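PDB 4KOQ: single-stranded DNA-binding protein WHY3, chloroplastic from Arabidopsis thaliana, which binds single-stranded DNA in chloroplasts and nucleus, preserving plastid genome stability against illegitimate recombination and repressing transcription of the kinesin KP1 gene. Local coordinates for the interface of chains A and B. Numbering follows the deposited sequence. Chains: chain A/B, Single-stranded DNA-binding protein WHY3, chloroplastic.

Contact 1: the interface of chains A and B. Residues chain A 80, 82, 85; chain B 141.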
ATOM      1  N   SER A  80      -5.532 -13.279   0.494  1.00 24.65           N
ATOM      2  CA  SER A  80      -4.617 -14.242  -0.120  1.00 31.84           C
ATOM      3  C   SER A  80      -5.326 -15.363  -0.850  1.00 36.36           C
ATOM      4  O   SER A  80      -4.693 -16.341  -1.203  1.00 29.55           O
ATOM      5  CB  SER A  80      -3.671 -14.858   0.916  1.00 24.60           C
ATOM      6  OG  SER A  80      -4.342 -15.470   1.968  1.00 27.13           O
ATOM      7  N   GLY A  82      -6.575 -17.759  -3.573  1.00 32.07           N
ATOM      8  CA  GLY A  82      -6.373 -18.088  -4.970  1.00 38.01           C
ATOM      9  C   GLY A  82      -7.682 -17.974  -5.745  1.00 37.58           C
ATOM     10  O   GLY A  82      -8.748 -17.949  -5.149  1.00 30.21           O
ATOM     11  N   GLU A  85     -10.019 -20.853  -4.911  1.00 29.98           N
ATOM     12  CA  GLU A  85     -10.004 -21.195  -3.516  1.00 26.37           C
ATOM     13  C   GLU A  85     -11.209 -20.592  -2.782  1.00 26.36           C
ATOM     14  O   GLU A  85     -11.635 -19.478  -3.097  1.00 27.33           O
ATOM     15  CB  GLU A  85      -8.700 -20.678  -2.888  1.00 29.01           C
ATOM     16  CG  GLU A  85      -8.462 -21.177  -1.475  1.00 36.62           C
ATOM     17  CD  GLU A  85      -7.113 -20.721  -0.895  1.00 42.86           C
ATOM     18  OE1 GLU A  85      -6.401 -19.901  -1.520  1.00 39.53           O
ATOM     19  OE2 GLU A  85      -6.779 -21.194   0.204  1.00 48.62           O
TER
ATOM     20  N   LYS B 141      -1.060 -19.705   5.758  1.00 19.21           N
ATOM     21  CA  LYS B 141      -1.029 -18.785   4.619  1.00 21.62           C
ATOM     22  C   LYS B 141      -1.721 -17.450   4.977  1.00 18.28           C
ATOM     23  O   LYS B 141      -1.235 -16.382   4.584  1.00 19.16           O
ATOM     24  CB  LYS B 141      -1.706 -19.442   3.389  1.00 23.62           C
ATOM     25  CG  LYS B 141      -1.781 -18.588   2.153  1.00 29.12           C
ATOM     26  CD  LYS B 141      -2.490 -19.372   1.045  1.00 38.79           C
ATOM     27  CE  LYS B 141      -2.657 -18.579  -0.227  1.00 51.34           C
ATOM     28  NZ  LYS B 141      -3.647 -19.272  -1.130  1.00 48.01           N
TER
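B:Lys141 and A:Glu85 reach towards each other from opposite directions and form a salt bridge between two copies of the Whirly domain. The lysine is the first residue of helix 141-158, and its extended chain, with CG trans to the backbone N (chi1 178°), carries the ammonium NZ across to the loop that follows helix 72-79 of the other subunit. A:Glu85 is also stretched out, and its carboxylate oxygen OE1 lies 2.9 Å from B:Lys141 NZ. The lysine uses the syn lone pair of OE1, on the side of the other carboxylate oxygen. Hydrogen bonding within chain A fixes the acceptor: the amide N of A:Gly82 donates to the anti lone pair of A:Glu85 OE1 over 3.0 Å, nearly straight, 178° at the hydrogen. One oxygen thus takes two donors, which limits rotation of the carboxylate and ties the turn from A:Gly82 to A:Glu85 together. A further, weak bond runs from B:Lys141 NZ to the backbone carbonyl O of A:Ser80, 3.1 Å away. Apolar contact is slight, with A:Ser80 CB 4.0 Å from B:Lys141 CE. With an alanine at A:Glu85, B:Lys141 NZ would probably lose its charged mate and the A:Gly82 amide this acceptor, leaving the loop freer to shift. The site pins the start of one subunit's helix to a neighbour's loop within the homotetramer.

Contact 2: the interface of chains A and B. Residues chain A 72-73, 76-77; chain B 142-143, 146.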
ATOM      1  N   VAL A  72      -8.421  -9.872  12.036  1.00 17.98           N
ATOM      2  CA  VAL A  72      -7.214  -9.655  11.247  1.00 17.21           C
ATOM      3  C   VAL A  72      -6.778 -10.892  10.467  1.00 15.77           C
ATOM      4  O   VAL A  72      -6.443 -10.797   9.286  1.00 18.50           O
ATOM      5  CB  VAL A  72      -6.113  -9.146  12.196  1.00 22.89           C
ATOM      6  CG1 VAL A  72      -4.763  -9.282  11.606  1.00 20.73           C
ATOM      7  CG2 VAL A  72      -6.421  -7.702  12.598  1.00 18.35           C
ATOM      8  N   THR A  73      -6.737 -12.059  11.115  1.00 18.19           N
ATOM      9  CA  THR A  73      -6.289 -13.282  10.422  1.00 15.17           C
ATOM     10  C   THR A  73      -7.251 -13.650   9.308  1.00 17.64           C
ATOM     11  O   THR A  73      -6.840 -14.028   8.241  1.00 19.80           O
ATOM     12  CB  THR A  73      -6.155 -14.471  11.405  1.00 19.93           C
ATOM     13  OG1 THR A  73      -5.176 -14.135  12.393  1.00 23.05           O
ATOM     14  CG2 THR A  73      -5.716 -15.740  10.689  1.00 22.47           C
ATOM     15  N   GLY A  76      -6.650 -11.625   6.491  1.00 20.22           N
ATOM     16  CA  GLY A  76      -5.531 -12.188   5.782  1.00 17.53           C
ATOM     17  C   GLY A  76      -5.891 -13.339   4.849  1.00 17.05           C
ATOM     18  O   GLY A  76      -5.347 -13.455   3.741  1.00 20.42           O
ATOM     19  N   ASN A  77      -6.825 -14.176   5.274  1.00 21.15           N
ATOM     20  CA  ASN A  77      -7.282 -15.226   4.397  1.00 19.32           C
ATOM     21  C   ASN A  77      -7.888 -14.681   3.118  1.00 16.52           C
ATOM     22  O   ASN A  77      -7.610 -15.177   2.038  1.00 22.30           O
ATOM     23  CB  ASN A  77      -8.330 -16.045   5.098  1.00 23.57           C
ATOM     24  CG  ASN A  77      -8.375 -17.452   4.595  1.00 32.35           C
ATOM     25  OD1 ASN A  77      -8.133 -17.730   3.407  1.00 35.55           O
ATOM     26  ND2 ASN A  77      -8.599 -18.361   5.499  1.00 25.51           N
TER
ATOM     27  N   ALA B 142      -2.837 -17.523   5.702  1.00 19.99           N
ATOM     28  CA  ALA B 142      -3.591 -16.330   6.114  1.00 21.89           C
ATOM     29  C   ALA B 142      -2.803 -15.469   7.086  1.00 19.31           C
ATOM     30  O   ALA B 142      -2.761 -14.252   6.974  1.00 20.06           O
ATOM     31  CB  ALA B 142      -4.880 -16.738   6.742  1.00 21.46           C
ATOM     32  N   GLU B 143      -2.138 -16.108   8.039  1.00 17.13           N
ATOM     33  CA  GLU B 143      -1.306 -15.372   8.996  1.00 20.10           C
ATOM     34  C   GLU B 143      -0.102 -14.760   8.292  1.00 19.26           C
ATOM     35  O   GLU B 143       0.297 -13.625   8.573  1.00 18.87           O
ATOM     36  CB  GLU B 143      -0.853 -16.303  10.152  1.00 17.91           C
ATOM     37  CG  GLU B 143      -1.962 -16.681  11.100  1.00 19.19           C
ATOM     38  CD  GLU B 143      -1.698 -17.952  11.916  1.00 27.58           C
ATOM     39  OE1 GLU B 143      -0.804 -18.764  11.572  1.00 23.28           O
ATOM     40  OE2 GLU B 143      -2.399 -18.117  12.925  1.00 25.08           O
ATOM     41  N   VAL B 146      -1.087 -11.549   6.503  1.00 17.48           N
ATOM     42  CA  VAL B 146      -1.169 -10.440   7.439  1.00 17.73           C
ATOM     43  C   VAL B 146       0.243  -9.862   7.580  1.00 17.12           C
ATOM     44  O   VAL B 146       0.433  -8.644   7.523  1.00 16.49           O
ATOM     45  CB  VAL B 146      -1.673 -10.874   8.796  1.00 16.81           C
ATOM     46  CG1 VAL B 146      -1.585  -9.731   9.833  1.00 18.55           C
ATOM     47  CG2 VAL B 146      -3.129 -11.332   8.696  1.00 18.10           C
TER
HETATM   48  O   HOH W   1      -3.583 -16.262  14.193  1.00 42.05           O
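B:Ala142 and B:Val146, one turn apart on helix 141-158, press against helix 72-79 of chain A in a helix-to-helix contact of the tetramer. The methyl CB of B:Ala142 sits against the backbone of the other helix, 3.5 Å from the amide N of A:Asn77 and 3.7 Å from the carbonyl O of A:Thr73. The CB of A:Asn77 also borders it; this one methyl therefore meets both main chain and the A:Asn77 side chain. B:Val146 divides its two methyls. CG2 points at the first turn of the partner helix, 3.4 Å from the carbonyl O of A:Val72, and also touches the CA of A:Gly76 at 3.9 Å. Having no side chain, A:Gly76 lets the valine methyl reach the helix backbone. CG1 of B:Val146 meets CG1 of A:Val72 at 3.7 Å, the two side chains crossing at about a right angle.

Beside this packing, the side chains of A:Thr73 and B:Glu143 meet at the flank. The threonine methyl CG2 lies trans to its backbone N and faces the aliphatic part of the glutamate, with B:Glu143 CG 3.9 Å away. The same rotamer (chi1 -61°) puts the hydroxyl OG1 on a different branch, directed to water 1. This water also lies beside the carboxylate of B:Glu143, whose chain extends beyond CG past the threonine methyl. Methyl and hydroxyl of one residue therefore serve separate parts of the contact, one packing and one polar. The helical spacing sets the register: A:Thr73 and A:Asn77, one turn apart, present the carbonyl O and amide N between which B:Ala142 CB lies. In the water link, A:Thr73 OG1 stands 3.2 Å from the O of water 1.

The C-alpha centres of contact 1 and contact 2 are about 10 Å apart, and the two form adjoining parts of one A–B interface. Chain B supplies both from helix 141-158: its first residue serves contact 1, and B:Ala142, B:Glu143 and, a turn on, B:Val146 serve contact 2. Chain A contributes helix 72-79 to contact 2 and the loop beyond its end to contact 1. An ionic clasp at the helix start therefore continues into mainly van der Waals packing along the first turns. Together they probably help set how two subunits lie against each other in the homotetramer; the A–B interface as a whole lacks exact two-fold symmetry.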